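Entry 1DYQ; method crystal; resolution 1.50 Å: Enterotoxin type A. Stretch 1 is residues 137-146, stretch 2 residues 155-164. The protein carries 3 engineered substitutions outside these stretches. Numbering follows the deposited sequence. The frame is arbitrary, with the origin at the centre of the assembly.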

# COMPACT_ATOMS: atom_id res chain seq x y z
N ASN A 137 -22.52 0.59 -4.14
CA ASN A 137 -22.69 0.80 -2.71
C ASN A 137 -22.08 2.17 -2.35
O ASN A 137 -21.01 2.49 -2.87
N THR A 138 -22.71 2.88 -1.44
CA THR A 138 -22.20 4.16 -0.98
C THR A 138 -20.91 3.97 -0.16
O THR A 138 -20.80 3.00 0.57
N VAL A 139 -19.92 4.82 -0.43
CA VAL A 139 -18.68 4.80 0.37
C VAL A 139 -18.45 6.21 0.93
O VAL A 139 -18.44 7.16 0.15
N PRO A 140 -18.31 6.32 2.23
CA PRO A 140 -18.06 7.62 2.85
C PRO A 140 -16.93 8.36 2.15
O PRO A 140 -15.85 7.81 1.92
N LEU A 141 -17.13 9.65 1.88
CA LEU A 141 -16.13 10.43 1.16
C LEU A 141 -14.82 10.56 1.89
O LEU A 141 -13.77 10.69 1.21
N GLU A 142 -14.76 10.43 3.21
CA GLU A 142 -13.53 10.53 3.94
C GLU A 142 -12.74 9.21 3.98
O GLU A 142 -11.73 9.17 4.69
N THR A 143 -13.22 8.16 3.36
CA THR A 143 -12.58 6.85 3.45
C THR A 143 -11.13 6.86 3.00
O THR A 143 -10.27 6.27 3.68
N VAL A 144 -10.84 7.43 1.85
CA VAL A 144 -9.45 7.56 1.37
C VAL A 144 -9.14 9.04 1.21
O VAL A 144 -9.91 9.76 0.54
N LYS A 145 -8.08 9.53 1.83
CA LYS A 145 -7.77 10.95 1.75
C LYS A 145 -6.26 11.15 1.67
O LYS A 145 -5.51 10.29 2.17
N THR A 146 -5.86 12.28 1.16
CA THR A 146 -4.40 12.57 1.11
C THR A 146 -4.17 14.05 1.14
O THR A 146 -5.02 14.84 0.71
N GLU A 155 -0.10 4.51 -0.40
CA GLU A 155 -0.86 5.29 0.55
C GLU A 155 -2.38 5.14 0.33
O GLU A 155 -3.12 5.04 1.27
N LEU A 156 -2.76 5.18 -0.95
CA LEU A 156 -4.18 5.07 -1.29
C LEU A 156 -4.69 3.64 -1.13
O LEU A 156 -5.79 3.46 -0.56
N ASP A 157 -3.90 2.66 -1.52
CA ASP A 157 -4.32 1.25 -1.44
C ASP A 157 -4.41 0.77 -0.02
O ASP A 157 -5.35 0.06 0.36
N LEU A 158 -3.50 1.18 0.88
CA LEU A 158 -3.61 0.82 2.29
C LEU A 158 -4.93 1.34 2.87
O LEU A 158 -5.62 0.64 3.62
N GLN A 159 -5.27 2.59 2.54
CA GLN A 159 -6.49 3.16 3.10
C GLN A 159 -7.72 2.44 2.51
O GLN A 159 -8.61 2.10 3.32
N ALA A 160 -7.69 2.17 1.23
CA ALA A 160 -8.87 1.52 0.61
C ALA A 160 -9.08 0.12 1.13
O ALA A 160 -10.19 -0.24 1.56
N ARG A 161 -7.99 -0.68 1.21
CA ARG A 161 -8.17 -2.05 1.69
C ARG A 161 -8.47 -2.15 3.14
O ARG A 161 -9.17 -3.09 3.56
N ARG A 162 -8.08 -1.18 3.99
CA ARG A 162 -8.44 -1.20 5.39
C ARG A 162 -9.98 -1.06 5.54
O ARG A 162 -10.58 -1.84 6.24
N TYR A 163 -10.52 -0.19 4.68
CA TYR A 163 -12.00 -0.04 4.66
C TYR A 163 -12.64 -1.30 4.12
O TYR A 163 -13.69 -1.72 4.69
N LEU A 164 -12.10 -1.94 3.11
CA LEU A 164 -12.71 -3.17 2.58
C LEU A 164 -12.73 -4.24 3.64
O LEU A 164 -13.66 -5.04 3.71

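Residues 155-164, part of a longer helix, lay one side along a loop with a type I beta turn from Pro 140 to Thr 143 that leads into a strand at Lys 145 and Thr 146, and the contact is read in three steps: Tyr 163, Gln 159 and Glu 155, spaced four residues apart, all point their CA-to-CB bonds toward stretch 1.

Gln 159 is the central rule. With chi1 m and chi2 t its chain runs out to the backbone of Lys 145, and chi3 of 75° sets the amide to pair with it: Lys 145 N donates to Gln 159 OE1 at 2.9 Å, and Gln 159 NE2 donates to Lys 145 O at 2.9 Å. A side-chain amide thus offers the donor and acceptor that a neighbouring strand would. NE2 also donates to Glu 155 O at 3.1 Å, tying the amide back to its own helix. The Lys 145 side chain, p at chi1, starts away from the helix.

One turn earlier, Glu 155 is extended, t at chi1 and chi2, and its OE2 accepts from Thr 146 OG1 at 2.9 Å; Thr 146 is t and points toward the helix.

Val 144, also t, spreads its methyls over the helix: CG1 lies 3.7 Å from Leu 156 CD2, and CG2 lies 4.0 Å from Ala 160 CB.

At the far end Tyr 163, chi1 t and chi2 76°, sets its ring against Val 139 and the two end residues of the turn, Pro 140 and Thr 143. Thr 143 is m, which places OG1 over one ring face while it donates to Pro 140 O at 2.6 Å; its CG2 is 3.4 Å from Tyr 163 CG. Val 139 CG1 meets Tyr 163 CE2 obliquely at 3.8 Å.

Water finishes the polar edges. One links Thr 138 O and Tyr 163 OH; another donates to both Thr 143 O and Gln 159 O.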

# COMPACT_ATOMS: atom_id res chain seq x y z
CB ASN A 137 -22.02 -0.25 -1.86
CG ASN A 137 -22.63 -1.61 -1.81
OD1 ASN A 137 -22.04 -2.55 -1.23
ND2 ASN A 137 -23.81 -1.79 -2.38
CB THR A 138 -23.22 4.88 -0.07
OG1 THR A 138 -24.50 4.89 -0.72
CG2 THR A 138 -22.78 6.32 0.18
CB VAL A 139 -17.46 4.42 -0.50
CG1 VAL A 139 -16.21 4.35 0.40
CG2 VAL A 139 -17.67 3.11 -1.23
CB PRO A 140 -17.71 7.29 4.28
CG PRO A 140 -18.27 5.93 4.54
CD PRO A 140 -18.24 5.22 3.20
CB LEU A 141 -16.71 11.81 0.79
CG LEU A 141 -15.93 12.66 -0.20
CD1 LEU A 141 -15.74 11.95 -1.53
CD2 LEU A 141 -16.64 14.01 -0.42
CB GLU A 142 -13.74 10.94 5.41
CG GLU A 142 -14.98 11.67 5.76
CD GLU A 142 -16.25 10.83 5.74
OE1 GLU A 142 -16.38 9.89 6.55
OE2 GLU A 142 -17.11 11.12 4.88
CB THR A 143 -13.36 5.81 2.62
OG1 THR A 143 -14.71 5.76 3.14
CG2 THR A 143 -12.73 4.45 2.74
CB VAL A 144 -9.23 6.83 0.06
CG1 VAL A 144 -7.82 7.08 -0.48
CG2 VAL A 144 -9.46 5.33 0.25
CB LYS A 145 -8.28 11.69 3.00
CG LYS A 145 -7.75 11.11 4.28
CD LYS A 145 -8.15 11.79 5.54
CE LYS A 145 -9.64 11.82 5.77
NZ LYS A 145 -10.33 12.66 4.74
CB THR A 146 -3.72 11.89 -0.06
OG1 THR A 146 -2.28 12.14 0.05
CG2 THR A 146 -4.19 12.39 -1.41
CB GLU A 155 -0.46 6.76 0.54
CG GLU A 155 -1.32 7.66 1.40
CD GLU A 155 -0.80 9.07 1.54
OE1 GLU A 155 0.41 9.31 1.32
OE2 GLU A 155 -1.61 9.98 1.86
CB LEU A 156 -4.40 5.48 -2.75
CG LEU A 156 -3.95 6.92 -3.10
CD1 LEU A 156 -4.21 7.16 -4.58
CD2 LEU A 156 -4.63 7.94 -2.22
CB ASP A 157 -3.33 0.43 -2.28
CG ASP A 157 -3.82 -0.95 -2.66
OD1 ASP A 157 -5.06 -1.16 -2.65
OD2 ASP A 157 -2.99 -1.82 -2.98
CB LEU A 158 -2.41 1.39 3.07
CG LEU A 158 -1.08 0.67 2.80
CD1 LEU A 158 0.06 1.49 3.46
CD2 LEU A 158 -1.12 -0.74 3.38
CB GLN A 159 -6.62 4.64 2.85
CG GLN A 159 -5.58 5.51 3.58
CD GLN A 159 -5.78 6.98 3.12
OE1 GLN A 159 -6.74 7.60 3.56
NE2 GLN A 159 -4.85 7.44 2.33
CB ALA A 160 -8.74 1.52 -0.91
CB ARG A 161 -6.95 -2.91 1.30
CG ARG A 161 -6.69 -2.91 -0.20
CD ARG A 161 -5.94 -4.18 -0.60
NE ARG A 161 -5.17 -3.99 -1.79
CZ ARG A 161 -4.50 -4.91 -2.48
NH1 ARG A 161 -4.57 -6.19 -2.14
NH2 ARG A 161 -3.74 -4.54 -3.51
CB ARG A 162 -7.78 -0.08 6.20
CG ARG A 162 -8.18 -0.08 7.67
CD ARG A 162 -7.36 0.96 8.46
NE ARG A 162 -6.01 0.44 8.61
CZ ARG A 162 -5.63 -0.49 9.46
NH1 ARG A 162 -6.47 -1.03 10.32
NH2 ARG A 162 -4.37 -0.94 9.41
CB TYR A 163 -12.34 1.18 3.78
CG TYR A 163 -13.86 1.29 3.53
CD1 TYR A 163 -14.70 1.74 4.50
CD2 TYR A 163 -14.34 0.89 2.29
CE1 TYR A 163 -16.08 1.83 4.26
CE2 TYR A 163 -15.73 0.95 2.05
CZ TYR A 163 -16.55 1.42 3.03
OH TYR A 163 -17.92 1.52 2.78
CB LEU A 164 -12.06 -3.64 1.31
CG LEU A 164 -12.08 -2.67 0.12
CD1 LEU A 164 -11.38 -3.24 -1.08
CD2 LEU A 164 -13.55 -2.30 -0.22
O HOH W 1 -19.12 0.55 0.70
O HOH W 2 -7.97 7.22 5.97
O HOH W 3 -9.67 3.85 5.21